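Local coordinates for MPN domain-containing protein (Archaeoglobus fulgidus, PDB 1OI0), which binds zinc in a JAB1/MPN domain and is probably a metallopeptidase, from a domain family linked to deubiquitination at the proteasome, at residues C77-E82 against H94-Y99; T68-P73 against L84-R89; I27-G32 against E39-P44; M4-G9 against V116-V121. All blocks are in the same frame, centred on the assembly; numbering follows the deposited sequence.

Interaction 1: C77-E82 against H94-Y99. With 144 (tris-hydroxymethyl-methyl-ammonium), chain F.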
loop_
_atom_site.group_PDB
_atom_site.type_symbol
_atom_site.label_atom_id
_atom_site.label_comp_id
_atom_site.label_asym_id
_atom_site.label_seq_id
_atom_site.Cartn_x
_atom_site.Cartn_y
_atom_site.Cartn_z
ATOM N N CYS A 77 -7.238 6.912 6.705
ATOM C CA CYS A 77 -6.197 6.473 5.785
ATOM C C CYS A 77 -5.012 7.430 5.860
ATOM O O CYS A 77 -4.140 7.427 4.994
ATOM C CB CYS A 77 -6.742 6.419 4.356
ATOM S SG CYS A 77 -7.393 4.815 3.766
ATOM N N ARG A 78 -4.988 8.249 6.907
ATOM C CA ARG A 78 -3.910 9.208 7.112
ATOM C C ARG A 78 -2.771 8.518 7.854
ATOM O O ARG A 78 -3.004 7.620 8.658
ATOM C CB ARG A 78 -4.408 10.389 7.948
ATOM C CG ARG A 78 -5.619 11.102 7.372
ATOM C CD ARG A 78 -6.232 12.031 8.409
ATOM N NE ARG A 78 -7.439 12.689 7.917
ATOM C CZ ARG A 78 -8.216 13.472 8.661
ATOM N NH1 ARG A 78 -7.912 13.692 9.933
ATOM N NH2 ARG A 78 -9.293 14.036 8.132
ATOM N N PRO A 79 -1.521 8.920 7.583
ATOM C CA PRO A 79 -0.386 8.299 8.267
ATOM C C PRO A 79 -0.118 8.920 9.632
ATOM O O PRO A 79 -0.406 10.097 9.862
ATOM C CB PRO A 79 0.768 8.527 7.295
ATOM C CG PRO A 79 0.424 9.854 6.692
ATOM C CD PRO A 79 -1.069 9.768 6.465
ATOM N N SER A 80 0.413 8.112 10.539
ATOM C CA SER A 80 0.763 8.578 11.874
ATOM C C SER A 80 2.263 8.833 11.848
ATOM O O SER A 80 2.916 8.593 10.833
ATOM C CB SER A 80 0.472 7.496 12.903
ATOM O OG SER A 80 1.312 6.380 12.666
ATOM N N GLU A 81 2.810 9.312 12.959
ATOM C CA GLU A 81 4.242 9.563 13.045
ATOM C C GLU A 81 4.967 8.235 12.862
ATOM O O GLU A 81 6.023 8.172 12.231
ATOM C CB GLU A 81 4.604 10.158 14.409
ATOM C CG GLU A 81 4.038 11.542 14.673
ATOM C CD GLU A 81 4.478 12.556 13.640
ATOM O OE1 GLU A 81 5.679 12.576 13.297
ATOM O OE2 GLU A 81 3.626 13.341 13.177
ATOM N N GLU A 82 4.388 7.174 13.421
ATOM C CA GLU A 82 4.964 5.839 13.315
ATOM C C GLU A 82 5.047 5.424 11.854
ATOM O O GLU A 82 6.044 4.852 11.420
ATOM C CB GLU A 82 4.118 4.814 14.081
ATOM C CG GLU A 82 4.208 4.889 15.600
ATOM C CD GLU A 82 3.501 6.097 16.183
ATOM O OE1 GLU A 82 2.729 6.757 15.454
ATOM O OE2 GLU A 82 3.707 6.378 17.385
ATOM N N HIS A 94 4.232 4.291 -0.478
ATOM C CA HIS A 94 3.582 3.603 0.624
ATOM C C HIS A 94 2.086 3.851 0.649
ATOM O O HIS A 94 1.626 4.981 0.787
ATOM C CB HIS A 94 4.226 4.030 1.944
ATOM C CG HIS A 94 5.698 3.762 1.999
ATOM N ND1 HIS A 94 6.636 4.666 1.546
ATOM C CD2 HIS A 94 6.390 2.665 2.386
ATOM C CE1 HIS A 94 7.841 4.136 1.653
ATOM N NE2 HIS A 94 7.720 2.923 2.158
ATOM N N ILE A 95 1.326 2.770 0.507
ATOM C CA ILE A 95 -0.125 2.855 0.498
ATOM C C ILE A 95 -0.740 2.503 1.847
ATOM O O ILE A 95 -0.257 1.624 2.552
ATOM C CB ILE A 95 -0.721 1.891 -0.551
ATOM C CG1 ILE A 95 -0.254 2.294 -1.949
ATOM C CG2 ILE A 95 -2.246 1.873 -0.450
ATOM C CD1 ILE A 95 -0.646 1.300 -3.025
ATOM N N ILE A 96 -1.790 3.226 2.203
ATOM C CA ILE A 96 -2.531 2.933 3.423
ATOM C C ILE A 96 -3.973 2.732 2.988
ATOM O O ILE A 96 -4.528 3.560 2.261
ATOM C CB ILE A 96 -2.515 4.095 4.445
ATOM C CG1 ILE A 96 -1.099 4.321 4.975
ATOM C CG2 ILE A 96 -3.462 3.770 5.611
ATOM C CD1 ILE A 96 -1.016 5.413 6.020
ATOM N N VAL A 97 -4.569 1.616 3.395
ATOM C CA VAL A 97 -5.965 1.354 3.081
ATOM C C VAL A 97 -6.634 1.390 4.445
ATOM O O VAL A 97 -5.996 1.101 5.455
ATOM C CB VAL A 97 -6.176 -0.022 2.388
ATOM C CG1 VAL A 97 -5.388 -0.068 1.090
ATOM C CG2 VAL A 97 -5.757 -1.148 3.299
ATOM N N CYS A 98 -7.910 1.744 4.483
ATOM C CA CYS A 98 -8.595 1.864 5.762
ATOM C C CYS A 98 -10.030 1.367 5.711
ATOM O O CYS A 98 -10.625 1.248 4.642
ATOM C CB CYS A 98 -8.570 3.338 6.188
ATOM S SG CYS A 98 -9.094 4.445 4.830
ATOM N N TYR A 99 -10.573 1.074 6.886
ATOM C CA TYR A 99 -11.949 0.617 7.012
ATOM C C TYR A 99 -12.839 1.671 6.345
ATOM O O TYR A 99 -12.578 2.866 6.462
ATOM C CB TYR A 99 -12.304 0.509 8.495
ATOM C CG TYR A 99 -13.675 -0.054 8.755
ATOM C CD1 TYR A 99 -13.907 -1.426 8.689
ATOM C CD2 TYR A 99 -14.752 0.790 9.025
ATOM C CE1 TYR A 99 -15.174 -1.948 8.884
ATOM C CE2 TYR A 99 -16.032 0.279 9.219
ATOM C CZ TYR A 99 -16.233 -1.091 9.146
ATOM O OH TYR A 99 -17.494 -1.610 9.309
HETATM C C1 144 F . -0.953 4.437 12.164
HETATM N N 144 F . -1.007 3.329 13.111
HETATM C C2 144 F . -0.192 2.195 12.569
HETATM O O2 144 F . -0.200 1.505 11.407
HETATM C C3 144 F . -2.484 3.021 13.302
HETATM O O3 144 F . -2.739 1.940 14.217
HETATM C C4 144 F . -0.347 3.837 14.335
HETATM O O4 144 F . 1.069 4.562 14.461
#
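C77 SG and C98 SG form a disulfide 2.0 Å long, with a CB-SG-SG-CB torsion of -97°. On C98 the sulphur sits between the backbone N and the carbonyl carbon (chi1 48°), from where it reaches the loop that passes alongside the strand. Two residues earlier on that strand, I96 presents both its branches to the loop: CG2 rests against C77 CA at 3.8 Å, and the longer branch puts CD1 3.7 Å from P79 CA, with P79 CB beside it. An alanine at I96 would probably leave P79 and the C77 backbone without this apolar backing and open a gap next to D83, H70 and F87, which the isoleucine also touches. The loop carries the serine of the HxHx7SxxD (JAMM) signature of the family. That residue, S80, is the N-cap of helix 81-89, its OG accepting from D83 N of the zinc site. The same OG is hydrogen-bonded to O4 of the bound tris-hydroxymethyl-methyl-ammonium at 2.6 Å, either hydroxyl possibly donating. O4 also gives a weak bond to E82 OE1, 2.9 Å long. Further out, E25 OE2 holds the ligand, and Y109 OH is bonded to C77 O.

Interaction 2: T68-P73 against L84-R89. With ZN (zinc ion), chain E; 144 (tris-hydroxymethyl-methyl-ammonium), chain F.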
loop_
_atom_site.group_PDB
_atom_site.type_symbol
_atom_site.label_atom_id
_atom_site.label_comp_id
_atom_site.label_asym_id
_atom_site.label_seq_id
_atom_site.Cartn_x
_atom_site.Cartn_y
_atom_site.Cartn_z
ATOM N N THR A 68 5.702 -0.113 0.657
ATOM C CA THR A 68 4.843 -0.917 1.512
ATOM C C THR A 68 3.386 -0.518 1.419
ATOM O O THR A 68 3.042 0.556 0.936
ATOM C CB THR A 68 5.228 -0.775 2.997
ATOM O OG1 THR A 68 4.903 0.547 3.446
ATOM C CG2 THR A 68 6.713 -1.030 3.196
ATOM N N VAL A 69 2.533 -1.415 1.894
ATOM C CA VAL A 69 1.110 -1.167 1.947
ATOM C C VAL A 69 0.633 -1.794 3.248
ATOM O O VAL A 69 1.023 -2.907 3.580
ATOM C CB VAL A 69 0.347 -1.799 0.748
ATOM C CG1 VAL A 69 0.673 -3.274 0.622
ATOM C CG2 VAL A 69 -1.155 -1.602 0.939
ATOM N N HIS A 70 -0.158 -1.052 4.014
ATOM C CA HIS A 70 -0.702 -1.603 5.247
ATOM C C HIS A 70 -2.088 -1.036 5.468
ATOM O O HIS A 70 -2.448 -0.007 4.891
ATOM C CB HIS A 70 0.218 -1.347 6.463
ATOM C CG HIS A 70 0.196 0.053 6.994
ATOM N ND1 HIS A 70 0.885 1.093 6.409
ATOM C CD2 HIS A 70 -0.369 0.562 8.116
ATOM C CE1 HIS A 70 0.751 2.179 7.147
ATOM N NE2 HIS A 70 -0.005 1.884 8.190
ATOM N N SER A 71 -2.880 -1.730 6.275
ATOM C CA SER A 71 -4.242 -1.291 6.532
ATOM C C SER A 71 -4.473 -0.744 7.937
ATOM O O SER A 71 -3.730 -1.044 8.873
ATOM C CB SER A 71 -5.220 -2.445 6.275
ATOM O OG SER A 71 -5.038 -3.493 7.211
ATOM N N HIS A 72 -5.516 0.076 8.052
ATOM C CA HIS A 72 -5.936 0.670 9.314
ATOM C C HIS A 72 -7.352 0.177 9.585
ATOM O O HIS A 72 -8.234 0.310 8.736
ATOM C CB HIS A 72 -5.967 2.196 9.216
ATOM C CG HIS A 72 -4.618 2.838 9.258
ATOM N ND1 HIS A 72 -4.441 4.192 9.072
ATOM C CD2 HIS A 72 -3.386 2.325 9.483
ATOM C CE1 HIS A 72 -3.159 4.485 9.180
ATOM N NE2 HIS A 72 -2.498 3.370 9.429
ATOM N N PRO A 73 -7.588 -0.402 10.770
ATOM C CA PRO A 73 -8.914 -0.910 11.131
ATOM C C PRO A 73 -9.887 0.215 11.466
ATOM O O PRO A 73 -11.092 -0.006 11.593
ATOM C CB PRO A 73 -8.619 -1.821 12.317
ATOM C CG PRO A 73 -7.465 -1.142 12.967
ATOM C CD PRO A 73 -6.592 -0.768 11.790
ATOM N N LEU A 84 5.279 7.348 9.245
ATOM C CA LEU A 84 6.323 8.121 8.594
ATOM C C LEU A 84 7.687 7.471 8.801
ATOM O O LEU A 84 8.509 7.454 7.887
ATOM C CB LEU A 84 6.328 9.560 9.117
ATOM C CG LEU A 84 5.646 10.604 8.221
ATOM C CD1 LEU A 84 4.312 10.090 7.702
ATOM C CD2 LEU A 84 5.469 11.900 9.002
ATOM N N SER A 85 7.927 6.921 9.988
ATOM C CA SER A 85 9.209 6.274 10.256
ATOM C C SER A 85 9.342 4.987 9.441
ATOM O O SER A 85 10.451 4.571 9.101
ATOM C CB SER A 85 9.375 5.979 11.756
ATOM O OG SER A 85 8.475 4.984 12.207
ATOM N N LEU A 86 8.211 4.355 9.137
ATOM C CA LEU A 86 8.209 3.137 8.335
ATOM C C LEU A 86 8.506 3.511 6.879
ATOM O O LEU A 86 9.325 2.876 6.212
ATOM C CB LEU A 86 6.839 2.448 8.408
ATOM C CG LEU A 86 6.621 1.327 7.381
ATOM C CD1 LEU A 86 7.537 0.147 7.700
ATOM C CD2 LEU A 86 5.165 0.883 7.393
ATOM N N PHE A 87 7.845 4.561 6.404
ATOM C CA PHE A 87 8.008 5.023 5.030
ATOM C C PHE A 87 9.452 5.385 4.680
ATOM O O PHE A 87 9.911 5.125 3.569
ATOM C CB PHE A 87 7.113 6.238 4.772
ATOM C CG PHE A 87 5.640 5.967 4.934
ATOM C CD1 PHE A 87 5.170 4.682 5.196
ATOM C CD2 PHE A 87 4.719 7.001 4.804
ATOM C CE1 PHE A 87 3.809 4.432 5.325
ATOM C CE2 PHE A 87 3.351 6.759 4.931
ATOM C CZ PHE A 87 2.898 5.469 5.192
ATOM N N THR A 88 10.166 5.978 5.630
ATOM C CA THR A 88 11.546 6.402 5.399
ATOM C C THR A 88 12.593 5.292 5.369
ATOM O O THR A 88 13.672 5.475 4.806
ATOM C CB THR A 88 11.997 7.422 6.464
ATOM O OG1 THR A 88 12.028 6.789 7.749
ATOM C CG2 THR A 88 11.044 8.597 6.514
ATOM N N ARG A 89 12.287 4.147 5.969
ATOM C CA ARG A 89 13.246 3.047 6.024
ATOM C C ARG A 89 13.619 2.440 4.678
ATOM O O ARG A 89 14.777 2.079 4.451
ATOM C CB ARG A 89 12.735 1.947 6.957
ATOM C CG ARG A 89 12.667 2.359 8.415
ATOM C CD ARG A 89 12.309 1.169 9.277
ATOM N NE ARG A 89 12.012 1.542 10.655
ATOM C CZ ARG A 89 12.905 1.608 11.637
ATOM N NH1 ARG A 89 14.186 1.328 11.420
ATOM N NH2 ARG A 89 12.503 1.946 12.848
HETATM ZN ZN ZN E . -0.502 3.191 9.902
HETATM C C1 144 F . -0.953 4.437 12.164
HETATM N N 144 F . -1.007 3.329 13.111
HETATM C C2 144 F . -0.192 2.195 12.569
HETATM O O2 144 F . -0.200 1.505 11.407
HETATM C C3 144 F . -2.484 3.021 13.302
HETATM O O3 144 F . -2.739 1.940 14.217
HETATM C C4 144 F . -0.347 3.837 14.335
HETATM O O4 144 F . 1.069 4.562 14.461
#
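T68 and F87 mark the closest backbone approach, CA to CA 7.6 Å, between strand 68-72 and helix 84-89, which run nearly antiparallel (159° between their directions). The axes stay 10.1 Å apart, so side chains alone bridge the gap. This is the strand-to-helix layer of a beta-alpha-beta crossover: helix 81-89 covers strand 64-72 before the chain returns in its parallel neighbour, strand 93-98. L86 has CG anti to its backbone N (chi1 168°), and its CD2 comes 4.0 Å from T68 OG1, the two side chains crossing obliquely. The same methyl lies 4.4 Å from H70 ND1, on an oblique approach to the imidazole. H70 and F87 meet rim to rim, CE1 to CE1 at 4.2 Å, each atom near the plane of the other's ring; F87 is stacked on H94. H70 binds zinc through NE2, 2.2 Å away. H72 binds the same ion, its ring oriented by a hydrogen bond from ND1 to S76 O, and D83 joins them. The bound ammonium compound contributes O2, 2.3 Å from zinc, while its C3 lies over one face of H72. H70 NE2 and H72 NE2 are 3.2 Å apart, both bound to the metal.

Interaction 3: I27-G32 against E39-P44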
loop_
_atom_site.group_PDB
_atom_site.type_symbol
_atom_site.label_atom_id
_atom_site.label_comp_id
_atom_site.label_asym_id
_atom_site.label_seq_id
_atom_site.Cartn_x
_atom_site.Cartn_y
_atom_site.Cartn_z
ATOM N N ILE A 27 -0.154 -6.038 6.178
ATOM C CA ILE A 27 0.999 -5.309 5.676
ATOM C C ILE A 27 1.730 -6.195 4.683
ATOM O O ILE A 27 1.782 -7.415 4.839
ATOM C CB ILE A 27 1.967 -4.873 6.812
ATOM C CG1 ILE A 27 3.054 -3.948 6.242
ATOM C CG2 ILE A 27 2.588 -6.090 7.467
ATOM C CD1 ILE A 27 3.890 -3.230 7.306
ATOM N N ALA A 28 2.272 -5.569 3.647
ATOM C CA ALA A 28 3.011 -6.279 2.618
ATOM C C ALA A 28 3.883 -5.284 1.869
ATOM O O ALA A 28 3.751 -4.074 2.044
ATOM C CB ALA A 28 2.048 -6.954 1.650
ATOM N N LEU A 29 4.786 -5.804 1.047
ATOM C CA LEU A 29 5.650 -4.950 0.250
ATOM C C LEU A 29 5.058 -4.887 -1.149
ATOM O O LEU A 29 4.621 -5.898 -1.692
ATOM C CB LEU A 29 7.065 -5.524 0.178
ATOM C CG LEU A 29 7.771 -5.757 1.512
ATOM C CD1 LEU A 29 9.170 -6.312 1.254
ATOM C CD2 LEU A 29 7.837 -4.458 2.296
ATOM N N LEU A 30 5.030 -3.689 -1.715
ATOM C CA LEU A 30 4.507 -3.487 -3.058
ATOM C C LEU A 30 5.619 -3.841 -4.043
ATOM O O LEU A 30 6.754 -3.391 -3.892
ATOM C CB LEU A 30 4.083 -2.031 -3.225
ATOM C CG LEU A 30 2.927 -1.570 -2.329
ATOM C CD1 LEU A 30 2.800 -0.056 -2.369
ATOM C CD2 LEU A 30 1.639 -2.236 -2.790
ATOM N N SER A 31 5.304 -4.659 -5.040
ATOM C CA SER A 31 6.316 -5.056 -6.010
ATOM C C SER A 31 5.795 -5.136 -7.437
ATOM O O SER A 31 4.609 -4.939 -7.698
ATOM C CB SER A 31 6.931 -6.403 -5.612
ATOM O OG SER A 31 5.960 -7.437 -5.620
ATOM N N GLY A 32 6.706 -5.428 -8.359
ATOM C CA GLY A 32 6.356 -5.532 -9.762
ATOM C C GLY A 32 7.515 -5.055 -10.613
ATOM O O GLY A 32 8.588 -4.752 -10.089
ATOM N N GLU A 39 2.242 -6.750 -7.920
ATOM C CA GLU A 39 2.600 -7.935 -7.150
ATOM C C GLU A 39 2.781 -7.564 -5.684
ATOM O O GLU A 39 3.021 -6.406 -5.355
ATOM C CB GLU A 39 3.902 -8.534 -7.683
ATOM C CG GLU A 39 3.800 -9.128 -9.077
ATOM C CD GLU A 39 3.124 -10.483 -9.082
ATOM O OE1 GLU A 39 1.960 -10.576 -8.638
ATOM O OE2 GLU A 39 3.761 -11.460 -9.531
ATOM N N LEU A 40 2.665 -8.555 -4.807
ATOM C CA LEU A 40 2.832 -8.318 -3.382
ATOM C C LEU A 40 3.788 -9.312 -2.753
ATOM O O LEU A 40 3.773 -10.499 -3.078
ATOM C CB LEU A 40 1.490 -8.425 -2.648
ATOM C CG LEU A 40 0.420 -7.357 -2.871
ATOM C CD1 LEU A 40 -0.806 -7.699 -2.035
ATOM C CD2 LEU A 40 0.959 -5.990 -2.489
ATOM N N ILE A 41 4.631 -8.806 -1.861
ATOM C CA ILE A 41 5.556 -9.643 -1.116
ATOM C C ILE A 41 4.863 -9.705 0.238
ATOM O O ILE A 41 4.890 -8.740 1.000
ATOM C CB ILE A 41 6.940 -8.977 -0.954
ATOM C CG1 ILE A 41 7.598 -8.800 -2.325
ATOM C CG2 ILE A 41 7.820 -9.829 -0.045
ATOM C CD1 ILE A 41 8.935 -8.093 -2.278
ATOM N N PHE A 42 4.209 -10.822 0.524
ATOM C CA PHE A 42 3.491 -10.951 1.784
ATOM C C PHE A 42 4.390 -11.015 3.010
ATOM O O PHE A 42 5.478 -11.589 2.975
ATOM C CB PHE A 42 2.563 -12.161 1.729
ATOM C CG PHE A 42 1.499 -12.042 0.675
ATOM C CD1 PHE A 42 1.781 -12.335 -0.656
ATOM C CD2 PHE A 42 0.227 -11.592 1.007
ATOM C CE1 PHE A 42 0.811 -12.179 -1.641
ATOM C CE2 PHE A 42 -0.751 -11.430 0.030
ATOM C CZ PHE A 42 -0.459 -11.724 -1.297
ATOM N N LEU A 43 3.918 -10.404 4.091
ATOM C CA LEU A 43 4.653 -10.361 5.349
ATOM C C LEU A 43 3.820 -10.972 6.477
ATOM O O LEU A 43 2.598 -10.834 6.507
ATOM C CB LEU A 43 5.013 -8.914 5.687
ATOM C CG LEU A 43 5.913 -8.215 4.668
ATOM C CD1 LEU A 43 6.091 -6.754 5.056
ATOM C CD2 LEU A 43 7.263 -8.932 4.604
ATOM N N PRO A 44 4.481 -11.648 7.430
ATOM C CA PRO A 44 3.827 -12.297 8.572
ATOM C C PRO A 44 3.276 -11.353 9.645
ATOM O O PRO A 44 3.820 -11.278 10.748
ATOM C CB PRO A 44 4.929 -13.199 9.114
ATOM C CG PRO A 44 6.161 -12.372 8.871
ATOM C CD PRO A 44 5.938 -11.877 7.458
HETATM O O HOH W 1 1.040 -10.026 4.069
#
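L29 lies against I41 from its first side-chain carbon outward, CB to CB 3.6 Å. Its CG stands anti to the carbonyl carbon (chi1 -57°) and meets L43 CD1 at 4.0 Å. There the chain forks: CD1 lies over I41, touching both CG2 and CD1, while CD2 turns to L43 CD1, the L29 and L43 side chains crossing at about a right angle. An alanine at L29 would probably leave the L43 tip and the outer methyls of I41 less well covered, and loosen the packing on T68 and F90 too. The two strands form an antiparallel beta hairpin within the mixed sheet. L29 and I41 are a hydrogen-bonded pair: L29 N reaches I41 O at 2.9 Å with a nearly straight N-H...O angle of 173°, and I41 N returns an equal bond to L29 O. S31 and E39 repeat the pattern with more bent bonds, their donors standing above the carbonyl planes. On the opposite face L30 and L40 lie side by side, CD2 to CD2 3.8 Å, both against I14 of helix 8-21. Beyond A28 and F42 the strands part, and a water bridges them, donating to I27 O at 2.8 Å and accepting from L43 N.

Interaction 4: M4-G9 against V116-V121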
loop_
_atom_site.group_PDB
_atom_site.type_symbol
_atom_site.label_atom_id
_atom_site.label_comp_id
_atom_site.label_asym_id
_atom_site.label_seq_id
_atom_site.Cartn_x
_atom_site.Cartn_y
_atom_site.Cartn_z
ATOM N N MET A 4 3.992 6.717 -10.734
ATOM C CA MET A 4 3.914 5.296 -10.453
ATOM C C MET A 4 2.478 4.879 -10.740
ATOM O O MET A 4 1.551 5.698 -10.667
ATOM C CB MET A 4 4.272 5.012 -8.992
ATOM C CG MET A 4 4.124 3.552 -8.580
ATOM S SD MET A 4 4.985 2.378 -9.656
ATOM C CE MET A 4 6.674 2.778 -9.282
ATOM N N LYS A 5 2.301 3.611 -11.082
ATOM C CA LYS A 5 0.986 3.086 -11.399
ATOM C C LYS A 5 0.717 1.844 -10.573
ATOM O O LYS A 5 1.643 1.220 -10.057
ATOM C CB LYS A 5 0.914 2.739 -12.886
ATOM C CG LYS A 5 1.201 3.920 -13.800
ATOM C CD LYS A 5 1.402 3.483 -15.242
ATOM C CE LYS A 5 1.662 4.686 -16.139
ATOM N NZ LYS A 5 2.853 5.463 -15.686
ATOM N N ILE A 6 -0.557 1.498 -10.445
ATOM C CA ILE A 6 -0.953 0.311 -9.705
ATOM C C ILE A 6 -2.088 -0.338 -10.477
ATOM O O ILE A 6 -2.968 0.350 -10.993
ATOM C CB ILE A 6 -1.419 0.654 -8.265
ATOM C CG1 ILE A 6 -1.731 -0.640 -7.509
ATOM C CG2 ILE A 6 -2.637 1.579 -8.298
ATOM C CD1 ILE A 6 -1.971 -0.439 -6.022
ATOM N N SER A 7 -2.057 -1.661 -10.579
ATOM C CA SER A 7 -3.099 -2.369 -11.301
ATOM C C SER A 7 -4.355 -2.434 -10.447
ATOM O O SER A 7 -4.282 -2.509 -9.220
ATOM C CB SER A 7 -2.638 -3.785 -11.653
ATOM O OG SER A 7 -2.525 -4.593 -10.493
ATOM N N ARG A 8 -5.512 -2.388 -11.097
ATOM C CA ARG A 8 -6.774 -2.459 -10.374
ATOM C C ARG A 8 -6.845 -3.816 -9.686
ATOM O O ARG A 8 -7.450 -3.957 -8.625
ATOM C CB ARG A 8 -7.953 -2.304 -11.339
ATOM C CG ARG A 8 -9.315 -2.503 -10.692
ATOM C CD ARG A 8 -9.603 -1.436 -9.648
ATOM N NE ARG A 8 -9.662 -0.100 -10.233
ATOM C CZ ARG A 8 -9.906 1.010 -9.543
ATOM N NH1 ARG A 8 -10.115 0.950 -8.235
ATOM N NH2 ARG A 8 -9.938 2.184 -10.159
ATOM N N GLY A 9 -6.211 -4.810 -10.300
ATOM C CA GLY A 9 -6.206 -6.148 -9.741
ATOM C C GLY A 9 -5.484 -6.209 -8.411
ATOM O O GLY A 9 -5.908 -6.923 -7.504
ATOM N N VAL A 116 0.826 11.250 -2.659
ATOM C CA VAL A 116 1.173 11.290 -4.075
ATOM C C VAL A 116 0.161 10.461 -4.853
ATOM O O VAL A 116 -0.545 9.630 -4.282
ATOM C CB VAL A 116 2.584 10.723 -4.325
ATOM C CG1 VAL A 116 3.622 11.563 -3.594
ATOM C CG2 VAL A 116 2.651 9.278 -3.876
ATOM N N GLU A 117 0.090 10.684 -6.161
ATOM C CA GLU A 117 -0.855 9.949 -6.985
ATOM C C GLU A 117 -0.328 8.602 -7.465
ATOM O O GLU A 117 0.880 8.367 -7.544
ATOM C CB GLU A 117 -1.237 10.758 -8.228
ATOM C CG GLU A 117 -1.794 12.151 -7.993
ATOM C CD GLU A 117 -2.153 12.829 -9.304
ATOM O OE1 GLU A 117 -1.780 12.282 -10.364
ATOM O OE2 GLU A 117 -2.793 13.901 -9.280
ATOM N N LEU A 118 -1.266 7.722 -7.780
ATOM C CA LEU A 118 -0.971 6.418 -8.343
ATOM C C LEU A 118 -1.987 6.283 -9.461
ATOM O O LEU A 118 -3.191 6.345 -9.212
ATOM C CB LEU A 118 -1.187 5.287 -7.337
ATOM C CG LEU A 118 -0.099 5.005 -6.304
ATOM C CD1 LEU A 118 -0.442 3.709 -5.580
ATOM C CD2 LEU A 118 1.261 4.883 -6.983
ATOM N N GLU A 119 -1.522 6.133 -10.695
ATOM C CA GLU A 119 -2.464 5.980 -11.790
ATOM C C GLU A 119 -2.916 4.527 -11.801
ATOM O O GLU A 119 -2.095 3.614 -11.878
ATOM C CB GLU A 119 -1.815 6.326 -13.131
ATOM C CG GLU A 119 -2.823 6.456 -14.262
ATOM C CD GLU A 119 -2.171 6.643 -15.612
ATOM O OE1 GLU A 119 -1.057 7.202 -15.661
ATOM O OE2 GLU A 119 -2.784 6.243 -16.624
ATOM N N VAL A 120 -4.223 4.313 -11.712
ATOM C CA VAL A 120 -4.756 2.959 -11.717
ATOM C C VAL A 120 -4.873 2.491 -13.161
ATOM O O VAL A 120 -5.514 3.146 -13.982
ATOM C CB VAL A 120 -6.143 2.898 -11.048
ATOM C CG1 VAL A 120 -6.654 1.465 -11.044
ATOM C CG2 VAL A 120 -6.060 3.443 -9.629
ATOM N N VAL A 121 -4.245 1.361 -13.466
ATOM C CA VAL A 121 -4.279 0.817 -14.816
ATOM C C VAL A 121 -4.876 -0.585 -14.844
ATOM O O VAL A 121 -5.423 -1.057 -13.848
ATOM C CB VAL A 121 -2.862 0.769 -15.423
ATOM C CG1 VAL A 121 -2.274 2.169 -15.471
ATOM C CG2 VAL A 121 -1.973 -0.146 -14.602
HETATM O O HOH W 2 1.284 7.563 -14.391
#
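A parallel two-residue ladder, K5 with E119 and I6 with V120, adds strand 119-120 to the edge of the mixed sheet and brings the two ends of the chain together. Four backbone bonds alternate along it: E119 N to M4 O, I6 N to E119 O (3.0 Å), V121 N to I6 O, and R8 N to V121 O. The last reaches into the start of helix 8-21, where S7 OG caps L10 N. M4 and L118, both buried, lie side by side, CG to CD2 3.5 Å. The other methyl of L118, CD1, meets I6 CG2 at 4.1 Å, and L118 and I6 both pack on I95. The R8 chain bends at chi2 and chi3 (64° and 63°), which sets CD and then NE back toward V120, whose CG1 sits over one face of the guanidinium, 3.5 Å from NH2. On the sheet face opposite I6 and V120, K5 and E119 run alongside each other, and K5 CD also touches V121 CG1. K5 NZ and E119 OE1 are 4.3 Å apart, and a water joins them, accepting from NZ and donating to OE1. NZ has a salt bridge to D35 and OE1 a bond from G1 N, surroundings likely to keep both groups ionised.

How the interactions relate
All four contacts hang on one mixed sheet. Along the chain, interaction 4 encloses the rest: its segments lie near the two ends, the hairpin of interaction 3 follows helix 8-21, and interactions 2 and 1 come next, their segments alternating through the beta-alpha-beta unit. Interactions 1 and 2, with centres about 6 Å apart, share helix 81-89, neighbouring strands and the ligand-occupied zinc site. Interaction 3, centred about 12 Å from interaction 2, continues the sheet through V69 N and A28 O. Interaction 4, about 17 Å from interaction 1 between centres, meets it through I95 CD1. The metal site thus sits mid-sheet, at the C-terminal end of strand 64-72, while the termini pair at the sheet's edge.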